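Local atomic coordinates of periplasmic binding protein (Pseudomonas aeruginosa, PDB entry 2R79), a protein that binds heme in the periplasm and, judging from its family, probably delivers it to an inner-membrane transporter for uptake. Residues D194-V199 with D229-V234. Numbering follows the deposited sequence.
Sequences DPVAVV and DGRLLV
Arg231 lays its side chain alongside Val196, the two pointing the same way, so that CB and CD run past the tip of the Val196 carbonyl oxygen. With CG beside the backbone N and anti to the carbonyl carbon (chi1 -66°), CD comes 3.6 Å from Val196 O, and the extended chain beyond carries NH1 to the methyl CG1 of Val196, at 3.8 Å. Nearer the backbone, Arg231 CB meets Ala197 CB. A water donates to both Val196 O and Asp229 OD2, its oxygen 2.6 Å from Asp229 OD2, and ties the two segments together ahead of their strands. Val198 N donates to Arg231 O at 3.0 Å in a nearly straight bond (166°), and Leu233 N donates to Val198 O at 2.8 Å, more bent at 145°; Val198 thus uses both its N-H and its carbonyl on the same neighbour. On one face of the sheet Leu232 CD2 reaches Val198 CB at 3.9 Å, with Ala226 of helix 225-228 against Val198. On the other face Val199 and Leu233 touch only loosely, CG2 to CD1, and both pack against Phe259 of helix 248-259. Gly230, with positive phi, is the C' residue of a Schellman motif that ends helix 225-228 and turns the chain into strand 232-235. Helices 207-217 and 225-228 connect the two parallel strands in a beta-alpha-beta crossover, characteristic of the alpha/beta lobes of periplasmic binding proteins.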
loop_
_atom_site.group_PDB
_atom_site.type_symbol
_atom_site.label_atom_id
_atom_site.label_comp_id
_atom_site.label_asym_id
_atom_site.label_seq_id
_atom_site.Cartn_x
_atom_site.Cartn_y
_atom_site.Cartn_z
ATOM N N ASP A 194 -22.842 -31.979 -5.883
ATOM C CA ASP A 194 -21.529 -31.913 -6.521
ATOM C C ASP A 194 -21.389 -30.811 -7.572
ATOM O O ASP A 194 -21.169 -31.089 -8.748
ATOM C CB ASP A 194 -21.211 -33.265 -7.166
ATOM C CG ASP A 194 -19.720 -33.500 -7.314
ATOM O OD1 ASP A 194 -19.324 -34.487 -7.976
ATOM O OD2 ASP A 194 -18.941 -32.694 -6.758
ATOM N N PRO A 195 -21.490 -29.544 -7.152
ATOM C CA PRO A 195 -21.378 -28.395 -8.055
ATOM C C PRO A 195 -20.002 -28.282 -8.695
ATOM O O PRO A 195 -18.994 -28.607 -8.072
ATOM C CB PRO A 195 -21.632 -27.195 -7.143
ATOM C CG PRO A 195 -22.226 -27.776 -5.921
ATOM C CD PRO A 195 -21.565 -29.093 -5.759
ATOM N N VAL A 196 -19.970 -27.811 -9.935
ATOM C CA VAL A 196 -18.713 -27.602 -10.640
ATOM C C VAL A 196 -18.048 -26.381 -10.005
ATOM O O VAL A 196 -16.826 -26.257 -9.990
ATOM C CB VAL A 196 -18.963 -27.328 -12.139
ATOM C CG1 VAL A 196 -17.782 -26.590 -12.758
ATOM C CG2 VAL A 196 -19.186 -28.641 -12.860
ATOM N N ALA A 197 -18.873 -25.485 -9.478
ATOM C CA ALA A 197 -18.396 -24.271 -8.834
ATOM C C ALA A 197 -19.418 -23.826 -7.809
ATOM O O ALA A 197 -20.613 -24.078 -7.959
ATOM C CB ALA A 197 -18.185 -23.167 -9.869
ATOM N N VAL A 198 -18.944 -23.173 -6.760
ATOM C CA VAL A 198 -19.825 -22.681 -5.722
ATOM C C VAL A 198 -19.574 -21.193 -5.556
ATOM O O VAL A 198 -18.428 -20.769 -5.431
ATOM C CB VAL A 198 -19.555 -23.396 -4.377
ATOM C CG1 VAL A 198 -20.432 -22.813 -3.285
ATOM C CG2 VAL A 198 -19.824 -24.877 -4.518
ATOM N N VAL A 199 -20.636 -20.400 -5.577
ATOM C CA VAL A 199 -20.505 -18.959 -5.405
ATOM C C VAL A 199 -20.898 -18.612 -3.969
ATOM O O VAL A 199 -21.987 -18.948 -3.518
ATOM C CB VAL A 199 -21.402 -18.188 -6.406
ATOM C CG1 VAL A 199 -21.341 -16.679 -6.112
ATOM C CG2 VAL A 199 -20.923 -18.448 -7.834
ATOM N N ASP A 229 -11.332 -28.275 -7.818
ATOM C CA ASP A 229 -10.777 -27.494 -8.909
ATOM C C ASP A 229 -10.515 -26.027 -8.570
ATOM O O ASP A 229 -10.245 -25.226 -9.457
ATOM C CB ASP A 229 -11.692 -27.593 -10.134
ATOM C CG ASP A 229 -11.935 -29.031 -10.565
ATOM O OD1 ASP A 229 -10.989 -29.848 -10.502
ATOM O OD2 ASP A 229 -13.072 -29.348 -10.976
ATOM N N GLY A 230 -10.580 -25.679 -7.288
ATOM C CA GLY A 230 -10.340 -24.302 -6.893
ATOM C C GLY A 230 -11.381 -23.356 -7.457
ATOM O O GLY A 230 -11.043 -22.316 -8.025
ATOM N N ARG A 231 -12.654 -23.720 -7.309
ATOM C CA ARG A 231 -13.736 -22.897 -7.807
ATOM C C ARG A 231 -14.774 -22.473 -6.773
ATOM O O ARG A 231 -15.985 -22.541 -7.010
ATOM C CB ARG A 231 -14.418 -23.581 -8.987
ATOM C CG ARG A 231 -13.510 -23.689 -10.184
ATOM C CD ARG A 231 -14.238 -24.127 -11.433
ATOM N NE ARG A 231 -13.276 -24.434 -12.479
ATOM C CZ ARG A 231 -13.591 -24.671 -13.744
ATOM N NH1 ARG A 231 -14.868 -24.636 -14.125
ATOM N NH2 ARG A 231 -12.628 -24.931 -14.631
ATOM N N LEU A 232 -14.288 -22.059 -5.613
ATOM C CA LEU A 232 -15.147 -21.534 -4.570
ATOM C C LEU A 232 -14.982 -20.039 -4.823
ATOM O O LEU A 232 -14.003 -19.433 -4.386
ATOM C CB LEU A 232 -14.619 -21.897 -3.184
ATOM C CG LEU A 232 -14.590 -23.379 -2.814
ATOM C CD1 LEU A 232 -14.116 -23.525 -1.374
ATOM C CD2 LEU A 232 -15.980 -23.987 -2.988
ATOM N N LEU A 233 -15.919 -19.463 -5.567
ATOM C CA LEU A 233 -15.869 -18.055 -5.929
ATOM C C LEU A 233 -16.550 -17.161 -4.904
ATOM O O LEU A 233 -17.676 -17.417 -4.488
ATOM C CB LEU A 233 -16.512 -17.872 -7.300
ATOM C CG LEU A 233 -16.058 -18.916 -8.333
ATOM C CD1 LEU A 233 -16.901 -18.813 -9.591
ATOM C CD2 LEU A 233 -14.584 -18.728 -8.653
ATOM N N VAL A 234 -15.864 -16.103 -4.498
ATOM C CA VAL A 234 -16.418 -15.191 -3.510
ATOM C C VAL A 234 -16.997 -13.974 -4.193
ATOM O O VAL A 234 -16.301 -13.251 -4.904
ATOM C CB VAL A 234 -15.348 -14.779 -2.491
ATOM C CG1 VAL A 234 -15.953 -13.874 -1.425
ATOM C CG2 VAL A 234 -14.768 -16.035 -1.846
HETATM O O HOH W 1 -15.036 -27.646 -11.401
#